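Local coordinates for protein 432aa long hypothetical deoxyribodipyrimidine photolyase (Sulfolobus tokodaii, PDB 2E0I) that probably repairs cyclobutane pyrimidine dimers in DNA with light, using one bound FAD as catalytic cofactor and a second as light-harvesting antenna, at residues T17-A22 / D27-V32; D206-N211 / G309-L314; Y214-H219 / E238-E243. One frame throughout, in Å; residues are numbered along the deposited sequence.

Interaction 1: residues T17-A22 / D27-V32; sequences TGLNYA and DRVIPV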
loop_
_atom_site.group_PDB
_atom_site.type_symbol
_atom_site.label_atom_id
_atom_site.label_comp_id
_atom_site.label_asym_id
_atom_site.label_seq_id
_atom_site.Cartn_x
_atom_site.Cartn_y
_atom_site.Cartn_z
ATOM N N THR A 17 6.394 -5.021 -18.041
ATOM C CA THR A 17 7.734 -5.447 -18.436
ATOM C C THR A 17 7.908 -6.947 -18.652
ATOM O O THR A 17 8.153 -7.408 -19.769
ATOM C CB THR A 17 8.780 -4.976 -17.414
ATOM O OG1 THR A 17 8.580 -3.582 -17.136
ATOM C CG2 THR A 17 10.187 -5.172 -17.973
ATOM N N GLY A 18 7.782 -7.712 -17.579
ATOM C CA GLY A 18 7.951 -9.140 -17.700
ATOM C C GLY A 18 7.018 -9.741 -18.722
ATOM O O GLY A 18 7.411 -10.603 -19.507
ATOM N N LEU A 19 5.770 -9.287 -18.723
ATOM C CA LEU A 19 4.803 -9.825 -19.660
ATOM C C LEU A 19 5.241 -9.521 -21.085
ATOM O O LEU A 19 5.114 -10.368 -21.973
ATOM C CB LEU A 19 3.418 -9.245 -19.381
ATOM C CG LEU A 19 2.307 -9.736 -20.314
ATOM C CD1 LEU A 19 2.227 -11.259 -20.273
ATOM C CD2 LEU A 19 0.983 -9.083 -19.922
ATOM N N ASN A 20 5.769 -8.315 -21.301
ATOM C CA ASN A 20 6.239 -7.916 -22.626
ATOM C C ASN A 20 7.320 -8.860 -23.114
ATOM O O ASN A 20 7.213 -9.401 -24.211
ATOM C CB ASN A 20 6.792 -6.499 -22.615
ATOM C CG ASN A 20 5.712 -5.458 -22.694
ATOM O OD1 ASN A 20 4.608 -5.719 -23.179
ATOM N ND2 ASN A 20 6.029 -4.257 -22.241
ATOM N N TYR A 21 8.358 -9.064 -22.307
ATOM C CA TYR A 21 9.429 -9.960 -22.710
ATOM C C TYR A 21 8.878 -11.342 -22.984
ATOM O O TYR A 21 9.262 -11.991 -23.952
ATOM C CB TYR A 21 10.505 -10.049 -21.636
ATOM C CG TYR A 21 11.451 -8.881 -21.625
ATOM C CD1 TYR A 21 11.347 -7.885 -20.660
ATOM C CD2 TYR A 21 12.459 -8.773 -22.580
ATOM C CE1 TYR A 21 12.229 -6.808 -20.642
ATOM C CE2 TYR A 21 13.344 -7.701 -22.575
ATOM C CZ TYR A 21 13.225 -6.724 -21.602
ATOM O OH TYR A 21 14.107 -5.671 -21.582
ATOM N N ALA A 22 7.965 -11.793 -22.136
ATOM C CA ALA A 22 7.377 -13.108 -22.318
ATOM C C ALA A 22 6.702 -13.219 -23.681
ATOM O O ALA A 22 6.905 -14.187 -24.410
ATOM C CB ALA A 22 6.367 -13.385 -21.220
ATOM N N ASP A 27 6.485 -18.342 -28.106
ATOM C CA ASP A 27 5.428 -18.454 -29.098
ATOM C C ASP A 27 4.065 -18.280 -28.455
ATOM O O ASP A 27 3.234 -17.500 -28.927
ATOM C CB ASP A 27 5.491 -19.811 -29.797
ATOM C CG ASP A 27 6.808 -20.030 -30.519
ATOM O OD1 ASP A 27 7.185 -19.156 -31.337
ATOM O OD2 ASP A 27 7.460 -21.071 -30.267
ATOM N N ARG A 28 3.838 -19.020 -27.379
ATOM C CA ARG A 28 2.577 -18.939 -26.660
ATOM C C ARG A 28 2.878 -18.589 -25.196
ATOM O O ARG A 28 3.904 -18.988 -24.640
ATOM C CB ARG A 28 1.832 -20.277 -26.759
ATOM C CG ARG A 28 1.970 -20.950 -28.116
ATOM C CD ARG A 28 1.215 -22.274 -28.214
ATOM N NE ARG A 28 -0.232 -22.094 -28.404
ATOM C CZ ARG A 28 -1.103 -23.090 -28.608
ATOM N NH1 ARG A 28 -0.686 -24.357 -28.652
ATOM N NH2 ARG A 28 -2.400 -22.824 -28.766
ATOM N N VAL A 29 1.992 -17.819 -24.582
ATOM C CA VAL A 29 2.169 -17.440 -23.197
ATOM C C VAL A 29 0.895 -17.718 -22.412
ATOM O O VAL A 29 -0.188 -17.236 -22.757
ATOM C CB VAL A 29 2.520 -15.948 -23.065
ATOM C CG1 VAL A 29 2.468 -15.529 -21.608
ATOM C CG2 VAL A 29 3.892 -15.690 -23.632
ATOM N N ILE A 30 1.020 -18.504 -21.355
ATOM C CA ILE A 30 -0.131 -18.815 -20.528
ATOM C C ILE A 30 -0.165 -17.870 -19.325
ATOM O O ILE A 30 0.722 -17.905 -18.471
ATOM C CB ILE A 30 -0.083 -20.271 -20.037
ATOM C CG1 ILE A 30 -0.049 -21.216 -21.239
ATOM C CG2 ILE A 30 -1.295 -20.566 -19.178
ATOM C CD1 ILE A 30 -0.020 -22.671 -20.874
ATOM N N PRO A 31 -1.187 -17.001 -19.254
ATOM C CA PRO A 31 -1.317 -16.050 -18.144
ATOM C C PRO A 31 -1.790 -16.765 -16.882
ATOM O O PRO A 31 -2.866 -17.355 -16.849
ATOM C CB PRO A 31 -2.322 -15.035 -18.678
ATOM C CG PRO A 31 -3.217 -15.887 -19.540
ATOM C CD PRO A 31 -2.259 -16.812 -20.252
ATOM N N VAL A 32 -0.978 -16.695 -15.838
ATOM C CA VAL A 32 -1.285 -17.384 -14.597
ATOM C C VAL A 32 -1.338 -16.505 -13.362
ATOM O O VAL A 32 -0.630 -15.510 -13.269
ATOM C CB VAL A 32 -0.217 -18.488 -14.340
ATOM C CG1 VAL A 32 -0.232 -18.935 -12.889
ATOM C CG2 VAL A 32 -0.460 -19.670 -15.254
#
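Val29 meets Leu19 and Ala22 with the methyl groups of its two branches, and all three side chains are buried. The apolar contacts are few. CG2 of Val29 lies 4.2 Å from CB of Ala22. CG1 of Val29 is 4.5 Å from CD1 of Leu19, a looser touch made by one branch of the leucine. The torsion of Val29 sorts the two methyls: CG1 is anti to the backbone N (chi1 170°), which sends CG2 to the opposite side of the side chain from the carbonyl carbon. CG2 then faces the last turn of the segment 17-22, and CG1 takes the leucine. With chi1 at 180°, the leucine chain extends toward the strand, and CD1 is the branch that arrives there.

The contact belongs to the beta-alpha-beta unit of strand 2-7, helix 17-25 and strand 28-35. The helix packs on the parallel sheet of the N-terminal photolyase domain, which has the strand order 3-2-1-4-5 of a Rossmann-like fold.

A backbone carbonyl also takes part. O of Ala22 lies 3.5 Å from CG2 of Val29, a van der Waals touch. No hydrogen bond joins the two segments. Within the helix, N of Ala22 is bonded to O of Gly18. Strand 2-7 continues the apolar layer: Leu19 also packs on Phe5, and Val29 on Cys3, which forms a disulfide with Cys26.

Interaction 2: residues D206-N211 / G309-L314; sequences DYPAEN and GRVRML. With FAD (flavin-adenine dinucleotide), chain E.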
loop_
_atom_site.group_PDB
_atom_site.type_symbol
_atom_site.label_atom_id
_atom_site.label_comp_id
_atom_site.label_asym_id
_atom_site.label_seq_id
_atom_site.Cartn_x
_atom_site.Cartn_y
_atom_site.Cartn_z
ATOM N N ASP A 206 -4.293 18.295 1.355
ATOM C CA ASP A 206 -4.295 18.020 2.790
ATOM C C ASP A 206 -5.676 18.073 3.410
ATOM O O ASP A 206 -5.920 17.455 4.436
ATOM C CB ASP A 206 -3.396 19.011 3.523
ATOM C CG ASP A 206 -1.927 18.815 3.205
ATOM O OD1 ASP A 206 -1.318 17.879 3.774
ATOM O OD2 ASP A 206 -1.385 19.591 2.378
ATOM N N TYR A 207 -6.583 18.807 2.790
ATOM C CA TYR A 207 -7.924 18.941 3.323
ATOM C C TYR A 207 -8.779 17.736 2.958
ATOM O O TYR A 207 -9.175 17.564 1.812
ATOM C CB TYR A 207 -8.524 20.235 2.796
ATOM C CG TYR A 207 -7.645 21.423 3.107
ATOM C CD1 TYR A 207 -7.885 22.228 4.221
ATOM C CD2 TYR A 207 -6.527 21.706 2.325
ATOM C CE1 TYR A 207 -7.026 23.283 4.549
ATOM C CE2 TYR A 207 -5.664 22.751 2.645
ATOM C CZ TYR A 207 -5.918 23.534 3.756
ATOM O OH TYR A 207 -5.041 24.546 4.079
ATOM N N PRO A 208 -9.074 16.880 3.950
ATOM C CA PRO A 208 -9.877 15.671 3.773
ATOM C C PRO A 208 -11.269 15.953 3.248
ATOM O O PRO A 208 -11.768 15.218 2.411
ATOM C CB PRO A 208 -9.928 15.067 5.175
ATOM C CG PRO A 208 -8.743 15.630 5.856
ATOM C CD PRO A 208 -8.699 17.042 5.365
ATOM N N ALA A 209 -11.904 17.006 3.749
ATOM C CA ALA A 209 -13.255 17.340 3.321
ATOM C C ALA A 209 -13.305 17.587 1.817
ATOM O O ALA A 209 -14.254 17.191 1.140
ATOM C CB ALA A 209 -13.753 18.551 4.075
ATOM N N GLU A 210 -12.284 18.250 1.291
ATOM C CA GLU A 210 -12.220 18.509 -0.140
ATOM C C GLU A 210 -11.896 17.184 -0.836
ATOM O O GLU A 210 -11.693 16.164 -0.177
ATOM C CB GLU A 210 -11.162 19.584 -0.424
ATOM C CG GLU A 210 -11.600 20.955 0.087
ATOM C CD GLU A 210 -10.514 22.017 0.030
ATOM O OE1 GLU A 210 -9.918 22.218 -1.055
ATOM O OE2 GLU A 210 -10.269 22.667 1.076
ATOM N N ASN A 211 -11.861 17.169 -2.157
ATOM C CA ASN A 211 -11.570 15.910 -2.818
ATOM C C ASN A 211 -10.337 16.058 -3.681
ATOM O O ASN A 211 -10.374 15.783 -4.874
ATOM C CB ASN A 211 -12.756 15.489 -3.676
ATOM C CG ASN A 211 -13.037 14.014 -3.567
ATOM O OD1 ASN A 211 -13.653 13.417 -4.455
ATOM N ND2 ASN A 211 -12.593 13.408 -2.465
ATOM N N GLY A 309 -3.187 11.056 2.960
ATOM C CA GLY A 309 -1.918 11.116 3.665
ATOM C C GLY A 309 -1.863 12.004 4.883
ATOM O O GLY A 309 -1.114 11.743 5.815
ATOM N N ARG A 310 -2.656 13.063 4.882
ATOM C CA ARG A 310 -2.653 13.967 6.004
ATOM C C ARG A 310 -3.225 13.301 7.233
ATOM O O ARG A 310 -2.610 13.313 8.292
ATOM C CB ARG A 310 -3.474 15.207 5.700
ATOM C CG ARG A 310 -3.178 16.295 6.682
ATOM C CD ARG A 310 -1.745 16.649 6.493
ATOM N NE ARG A 310 -1.217 17.513 7.526
ATOM C CZ ARG A 310 -0.076 18.170 7.392
ATOM N NH1 ARG A 310 0.619 18.052 6.272
ATOM N NH2 ARG A 310 0.378 18.926 8.377
ATOM N N VAL A 311 -4.421 12.740 7.092
ATOM C CA VAL A 311 -5.082 12.075 8.204
ATOM C C VAL A 311 -4.276 10.853 8.605
ATOM O O VAL A 311 -4.133 10.554 9.786
ATOM C CB VAL A 311 -6.516 11.653 7.817
ATOM C CG1 VAL A 311 -7.106 10.725 8.872
ATOM C CG2 VAL A 311 -7.388 12.882 7.671
ATOM N N ARG A 312 -3.740 10.163 7.605
ATOM C CA ARG A 312 -2.934 8.975 7.820
ATOM C C ARG A 312 -1.823 9.234 8.834
ATOM O O ARG A 312 -1.684 8.493 9.794
ATOM C CB ARG A 312 -2.316 8.528 6.505
ATOM C CG ARG A 312 -2.521 7.079 6.163
ATOM C CD ARG A 312 -3.100 6.950 4.761
ATOM N NE ARG A 312 -2.617 5.760 4.071
ATOM C CZ ARG A 312 -3.101 5.305 2.917
ATOM N NH1 ARG A 312 -4.096 5.939 2.308
ATOM N NH2 ARG A 312 -2.589 4.207 2.372
ATOM N N MET A 313 -1.043 10.291 8.645
ATOM C CA MET A 313 0.030 10.543 9.589
ATOM C C MET A 313 -0.399 11.165 10.908
ATOM O O MET A 313 0.288 11.007 11.918
ATOM C CB MET A 313 1.151 11.365 8.943
ATOM C CG MET A 313 0.865 12.812 8.682
ATOM S SD MET A 313 2.356 13.600 7.982
ATOM C CE MET A 313 2.291 12.945 6.235
ATOM N N LEU A 314 -1.529 11.864 10.919
ATOM C CA LEU A 314 -2.013 12.455 12.162
ATOM C C LEU A 314 -2.402 11.310 13.076
ATOM O O LEU A 314 -2.142 11.318 14.282
ATOM C CB LEU A 314 -3.245 13.333 11.928
ATOM C CG LEU A 314 -3.012 14.737 11.376
ATOM C CD1 LEU A 314 -4.315 15.504 11.354
ATOM C CD2 LEU A 314 -1.994 15.456 12.247
HETATM P PA FAD E . -2.563 11.452 -3.165
HETATM O O1A FAD E . -3.638 11.742 -4.141
HETATM O O2A FAD E . -1.757 12.471 -2.460
HETATM O O5B FAD E . -1.481 11.010 -4.274
HETATM C C5B FAD E . -0.075 11.103 -4.034
HETATM C C4B FAD E . 0.625 9.842 -4.543
HETATM O O4B FAD E . 2.042 9.895 -4.303
HETATM C C3B FAD E . 0.090 8.620 -3.793
HETATM O O3B FAD E . -0.950 8.025 -4.573
HETATM C C2B FAD E . 1.312 7.706 -3.836
HETATM O O2B FAD E . 1.462 7.161 -5.148
HETATM C C1B FAD E . 2.419 8.723 -3.558
HETATM N N9A FAD E . 2.507 9.066 -2.118
HETATM C C8A FAD E . 1.962 10.118 -1.510
HETATM N N7A FAD E . 2.338 10.140 -0.233
HETATM C C5A FAD E . 3.128 9.091 -0.022
HETATM C C6A FAD E . 3.812 8.583 1.077
HETATM N N6A FAD E . 3.772 9.204 2.252
HETATM N N1A FAD E . 4.526 7.457 0.937
HETATM C C2A FAD E . 4.598 6.822 -0.221
HETATM N N3A FAD E . 3.965 7.279 -1.287
HETATM C C4A FAD E . 3.230 8.399 -1.222
HETATM N N1 FAD E . 0.540 4.270 0.804
HETATM C C2 FAD E . 0.315 3.018 0.215
HETATM O O2 FAD E . 0.152 2.916 -0.998
HETATM N N3 FAD E . 0.220 1.876 1.020
HETATM C C4 FAD E . 0.342 1.999 2.409
HETATM O O4 FAD E . 0.316 0.989 3.111
HETATM C C4X FAD E . 0.548 3.246 2.988
HETATM N N5 FAD E . 0.580 3.362 4.383
HETATM C C5X FAD E . 0.807 4.608 4.981
HETATM C C6 FAD E . 0.852 4.695 6.369
HETATM C C7 FAD E . 1.112 5.920 6.976
HETATM C C7M FAD E . 1.185 5.981 8.504
HETATM C C8 FAD E . 1.319 7.054 6.193
HETATM C C8M FAD E . 1.635 8.408 6.832
HETATM C C9 FAD E . 1.271 6.956 4.806
HETATM C C9A FAD E . 1.022 5.734 4.186
HETATM N N10 FAD E . 0.992 5.617 2.784
HETATM C C10 FAD E . 0.654 4.387 2.195
HETATM C "C1'" FAD E . 1.275 6.796 1.928
HETATM C "C2'" FAD E . 0.098 7.678 1.501
HETATM O "O2'" FAD E . -0.654 8.096 2.643
HETATM C "C3'" FAD E . -0.820 6.984 0.491
HETATM O "O3'" FAD E . -0.042 6.528 -0.619
HETATM C "C4'" FAD E . -1.895 7.940 -0.031
HETATM O "O4'" FAD E . -2.664 8.459 1.057
HETATM C "C5'" FAD E . -2.828 7.232 -1.016
HETATM O "O5'" FAD E . -3.894 8.094 -1.429
HETATM P P FAD E . -3.812 8.943 -2.794
HETATM O O1P FAD E . -3.418 8.020 -3.883
HETATM O O2P FAD E . -5.089 9.678 -2.927
HETATM O O3P FAD E . -2.602 9.974 -2.519
#
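Asp206 and Arg310 form a salt bridge whose two charged groups stand almost perpendicular, with their planes 85° apart. OD1 of Asp206 takes NH1 of Arg310 at 3.2 Å. The hydrogen bond within the pair is weak, with an N-H...O angle of 131°. The carboxylate oxygen comes to the guanidinium obliquely and also sits against the methylene CD of Arg310. The arginine chain is bent at chi2 (64°), which brings its outer part round beside the aspartate. The second terminal nitrogen, NH2, is hydrogen-bonded to OE1 of Gln370, so the group has a second hold.

The apolar part is small. CG of the Pro208 ring touches CG2 of Val311 at 3.6 Å, and the two side chains pass each other at a slant. Val311 turns CG2, the branch beside its backbone N, to the proline ring.

The same helical turn lines the FAD pocket with other residues. NH1 of Arg312 comes within 3.2 Å of O4' of FAD, and O2' of FAD lies over one face of that guanidinium. NH2 of Arg312 is 3.3 Å from C10 of FAD, close to the flavin ring system, and makes a salt bridge with Asp340. CB of Met313 lies 3.7 Å from the flavin methyl C8M. The salt bridge and the proline contact therefore fasten the segment 206-211 to a helix that meets the cofactor with different residues.

Helix 367-374 borders the salt bridge through Phe374, which both Asp206 and Arg310 touch, and helix 379-384 packs Phe380 against both Pro208 and Val311.

Interaction 3: residues Y214-H219 / E238-E243; sequences YRLSPH and EEFVRE. With FAD (flavin-adenine dinucleotide), chain E.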
loop_
_atom_site.group_PDB
_atom_site.type_symbol
_atom_site.label_atom_id
_atom_site.label_comp_id
_atom_site.label_asym_id
_atom_site.label_seq_id
_atom_site.Cartn_x
_atom_site.Cartn_y
_atom_site.Cartn_z
ATOM N N TYR A 214 -5.855 11.851 -5.603
ATOM C CA TYR A 214 -6.201 11.023 -6.749
ATOM C C TYR A 214 -6.720 9.653 -6.386
ATOM O O TYR A 214 -7.316 8.981 -7.226
ATOM C CB TYR A 214 -5.009 10.844 -7.681
ATOM C CG TYR A 214 -4.533 12.099 -8.352
ATOM C CD1 TYR A 214 -3.634 12.959 -7.719
ATOM C CD2 TYR A 214 -4.960 12.421 -9.633
ATOM C CE1 TYR A 214 -3.171 14.108 -8.351
ATOM C CE2 TYR A 214 -4.505 13.578 -10.278
ATOM C CZ TYR A 214 -3.616 14.415 -9.633
ATOM O OH TYR A 214 -3.193 15.565 -10.264
ATOM N N ARG A 215 -6.494 9.234 -5.145
ATOM C CA ARG A 215 -6.929 7.918 -4.700
ATOM C C ARG A 215 -6.395 6.842 -5.644
ATOM O O ARG A 215 -7.108 5.899 -5.997
ATOM C CB ARG A 215 -8.454 7.855 -4.657
ATOM C CG ARG A 215 -9.045 8.325 -3.355
ATOM C CD ARG A 215 -10.548 8.206 -3.389
ATOM N NE ARG A 215 -11.121 9.336 -4.112
ATOM C CZ ARG A 215 -12.085 9.233 -5.021
ATOM N NH1 ARG A 215 -12.588 8.037 -5.326
ATOM N NH2 ARG A 215 -12.546 10.328 -5.615
ATOM N N LEU A 216 -5.136 6.989 -6.045
ATOM C CA LEU A 216 -4.507 6.044 -6.956
ATOM C C LEU A 216 -3.690 4.925 -6.319
ATOM O O LEU A 216 -3.399 3.929 -6.984
ATOM C CB LEU A 216 -3.598 6.786 -7.933
ATOM C CG LEU A 216 -4.167 7.409 -9.207
ATOM C CD1 LEU A 216 -3.067 8.190 -9.880
ATOM C CD2 LEU A 216 -4.694 6.337 -10.152
ATOM N N SER A 217 -3.320 5.082 -5.049
ATOM C CA SER A 217 -2.483 4.089 -4.367
ATOM C C SER A 217 -2.873 2.624 -4.595
ATOM O O SER A 217 -2.038 1.799 -4.969
ATOM C CB SER A 217 -2.437 4.384 -2.876
ATOM O OG SER A 217 -3.749 4.594 -2.397
ATOM N N PRO A 218 -4.151 2.272 -4.391
ATOM C CA PRO A 218 -4.478 0.862 -4.619
ATOM C C PRO A 218 -4.219 0.410 -6.070
ATOM O O PRO A 218 -3.803 -0.724 -6.323
ATOM C CB PRO A 218 -5.944 0.784 -4.202
ATOM C CG PRO A 218 -6.444 2.143 -4.521
ATOM C CD PRO A 218 -5.357 3.057 -4.073
ATOM N N HIS A 219 -4.439 1.298 -7.025
ATOM C CA HIS A 219 -4.211 0.950 -8.422
ATOM C C HIS A 219 -2.711 0.806 -8.735
ATOM O O HIS A 219 -2.308 -0.040 -9.548
ATOM C CB HIS A 219 -4.856 2.004 -9.318
ATOM C CG HIS A 219 -6.348 1.930 -9.341
ATOM N ND1 HIS A 219 -7.036 1.070 -10.170
ATOM C CD2 HIS A 219 -7.286 2.562 -8.596
ATOM C CE1 HIS A 219 -8.333 1.175 -9.937
ATOM N NE2 HIS A 219 -8.510 2.074 -8.985
ATOM N N GLU A 238 4.815 18.631 -10.986
ATOM C CA GLU A 238 5.943 18.420 -10.090
ATOM C C GLU A 238 5.580 17.833 -8.725
ATOM O O GLU A 238 6.228 16.889 -8.272
ATOM C CB GLU A 238 6.713 19.737 -9.916
ATOM C CG GLU A 238 5.918 20.849 -9.231
ATOM C CD GLU A 238 4.552 21.124 -9.894
ATOM O OE1 GLU A 238 4.525 21.538 -11.086
ATOM O OE2 GLU A 238 3.505 20.922 -9.218
ATOM N N GLU A 239 4.553 18.379 -8.076
ATOM C CA GLU A 239 4.130 17.894 -6.759
ATOM C C GLU A 239 3.739 16.418 -6.766
ATOM O O GLU A 239 4.144 15.646 -5.888
ATOM C CB GLU A 239 2.938 18.703 -6.249
ATOM C CG GLU A 239 3.222 20.154 -5.911
ATOM C CD GLU A 239 4.216 20.308 -4.776
ATOM O OE1 GLU A 239 5.437 20.375 -5.054
ATOM O OE2 GLU A 239 3.777 20.351 -3.605
ATOM N N PHE A 240 2.938 16.039 -7.756
ATOM C CA PHE A 240 2.478 14.667 -7.882
ATOM C C PHE A 240 3.619 13.727 -8.242
ATOM O O PHE A 240 3.722 12.622 -7.695
ATOM C CB PHE A 240 1.391 14.580 -8.946
ATOM C CG PHE A 240 0.897 13.188 -9.194
ATOM C CD1 PHE A 240 -0.080 12.630 -8.380
ATOM C CD2 PHE A 240 1.427 12.424 -10.237
ATOM C CE1 PHE A 240 -0.524 11.341 -8.597
ATOM C CE2 PHE A 240 0.990 11.127 -10.467
ATOM C CZ PHE A 240 0.012 10.583 -9.643
ATOM N N VAL A 241 4.472 14.157 -9.166
ATOM C CA VAL A 241 5.601 13.330 -9.572
ATOM C C VAL A 241 6.595 13.112 -8.419
ATOM O O VAL A 241 7.148 12.021 -8.270
ATOM C CB VAL A 241 6.341 13.937 -10.783
ATOM C CG1 VAL A 241 7.543 13.091 -11.141
ATOM C CG2 VAL A 241 5.412 13.998 -11.966
ATOM N N ARG A 242 6.819 14.131 -7.594
ATOM C CA ARG A 242 7.752 13.963 -6.492
ATOM C C ARG A 242 7.166 12.963 -5.507
ATOM O O ARG A 242 7.887 12.130 -4.954
ATOM C CB ARG A 242 8.021 15.289 -5.777
ATOM C CG ARG A 242 9.339 15.313 -4.992
ATOM C CD ARG A 242 9.458 16.556 -4.121
ATOM N NE ARG A 242 8.365 16.596 -3.167
ATOM C CZ ARG A 242 7.327 17.430 -3.187
ATOM N NH1 ARG A 242 6.399 17.320 -2.242
ATOM N NH2 ARG A 242 7.216 18.382 -4.108
ATOM N N GLU A 243 5.860 13.034 -5.286
ATOM C CA GLU A 243 5.256 12.107 -4.351
ATOM C C GLU A 243 5.230 10.692 -4.904
ATOM O O GLU A 243 5.269 9.721 -4.161
ATOM C CB GLU A 243 3.864 12.601 -3.936
ATOM C CG GLU A 243 3.950 13.459 -2.661
ATOM C CD GLU A 243 2.649 14.136 -2.265
ATOM O OE1 GLU A 243 1.589 13.455 -2.252
ATOM O OE2 GLU A 243 2.700 15.354 -1.950
HETATM P PA FAD E . -2.563 11.452 -3.165
HETATM O O1A FAD E . -3.638 11.742 -4.141
HETATM O O2A FAD E . -1.757 12.471 -2.460
HETATM O O5B FAD E . -1.481 11.010 -4.274
HETATM C C5B FAD E . -0.075 11.103 -4.034
HETATM C C4B FAD E . 0.625 9.842 -4.543
HETATM O O4B FAD E . 2.042 9.895 -4.303
HETATM C C3B FAD E . 0.090 8.620 -3.793
HETATM O O3B FAD E . -0.950 8.025 -4.573
HETATM C C2B FAD E . 1.312 7.706 -3.836
HETATM O O2B FAD E . 1.462 7.161 -5.148
HETATM C C1B FAD E . 2.419 8.723 -3.558
HETATM N N9A FAD E . 2.507 9.066 -2.118
HETATM C C8A FAD E . 1.962 10.118 -1.510
HETATM N N7A FAD E . 2.338 10.140 -0.233
HETATM C C5A FAD E . 3.128 9.091 -0.022
HETATM C C6A FAD E . 3.812 8.583 1.077
HETATM N N6A FAD E . 3.772 9.204 2.252
HETATM N N1A FAD E . 4.526 7.457 0.937
HETATM C C2A FAD E . 4.598 6.822 -0.221
HETATM N N3A FAD E . 3.965 7.279 -1.287
HETATM C C4A FAD E . 3.230 8.399 -1.222
HETATM N N1 FAD E . 0.540 4.270 0.804
HETATM C C2 FAD E . 0.315 3.018 0.215
HETATM O O2 FAD E . 0.152 2.916 -0.998
HETATM N N3 FAD E . 0.220 1.876 1.020
HETATM C C4 FAD E . 0.342 1.999 2.409
HETATM O O4 FAD E . 0.316 0.989 3.111
HETATM C C4X FAD E . 0.548 3.246 2.988
HETATM N N5 FAD E . 0.580 3.362 4.383
HETATM C C5X FAD E . 0.807 4.608 4.981
HETATM C C6 FAD E . 0.852 4.695 6.369
HETATM C C7 FAD E . 1.112 5.920 6.976
HETATM C C7M FAD E . 1.185 5.981 8.504
HETATM C C8 FAD E . 1.319 7.054 6.193
HETATM C C8M FAD E . 1.635 8.408 6.832
HETATM C C9 FAD E . 1.271 6.956 4.806
HETATM C C9A FAD E . 1.022 5.734 4.186
HETATM N N10 FAD E . 0.992 5.617 2.784
HETATM C C10 FAD E . 0.654 4.387 2.195
HETATM C "C1'" FAD E . 1.275 6.796 1.928
HETATM C "C2'" FAD E . 0.098 7.678 1.501
HETATM O "O2'" FAD E . -0.654 8.096 2.643
HETATM C "C3'" FAD E . -0.820 6.984 0.491
HETATM O "O3'" FAD E . -0.042 6.528 -0.619
HETATM C "C4'" FAD E . -1.895 7.940 -0.031
HETATM O "O4'" FAD E . -2.664 8.459 1.057
HETATM C "C5'" FAD E . -2.828 7.232 -1.016
HETATM O "O5'" FAD E . -3.894 8.094 -1.429
HETATM P P FAD E . -3.812 8.943 -2.794
HETATM O O1P FAD E . -3.418 8.020 -3.883
HETATM O O2P FAD E . -5.089 9.678 -2.927
HETATM O O3P FAD E . -2.602 9.974 -2.519
#
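The segment 214-219 supplies backbone amides to the diphosphate of one FAD, and Phe240 from helix 238-256 packs beside it. Tyr214 and Phe240 form an edge-to-face (T-shaped) pair. The Phe240 edge, with CD1 and CE1, points at one face of the Tyr214 ring. The centroids are 4.8 Å apart and the planes are at 61°. The closest approach is 3.4 Å, between CE1 of Tyr214 and CD1 of Phe240. Phe240 CG is anti to its backbone N (chi1 177°), and this carries the ring off the helix toward the tyrosine. CZ of Phe240 also meets CD1 of Leu216 at 3.9 Å, where the two side chains cross nearly at right angles.

In the FAD-binding domain of photolyases the cofactor lies among helices, and here successive backbone amides receive its phosphates. N of Tyr214 is bonded to O1A of FAD at 2.7 Å, and N of Arg215 to O2P of FAD at the same length. O1P of FAD is gripped twice: by N of Leu216 at 2.9 Å and by N of Ser217 at 3.2 Å. These N-H groups probably help to offset the phosphate charge.

The Tyr214 hydroxyl is hydrogen-bonded to Lys237. With an alanine here in place of Tyr214, the edge of Phe240 would probably lose the ring face it packs on, and Lys237 is likely to be left without this partner. On the adenosine side, CB of Glu243 lies 3.3 Å from O4B of FAD, while its OE2 makes a salt bridge with Arg205.

From the N terminus, interaction 1 comes first and closes a short loop. It joins helix 17-25 to strand 28-35 in the N-terminal alpha/beta domain and is complete before the others begin. Interaction 2 opens at 206-211 and closes far along the chain at helix 309-322. Interaction 3, between 214-219 and helix 238-256, is nested inside that long loop, and its first segment follows closely in sequence. Interactions 2 and 3 have centres about 14 Å apart and touch the same FAD from different segments. Interaction 1 is remote from this cofactor site: its centre lies about 40 Å from that of interaction 2, and about 28 Å from that of interaction 3.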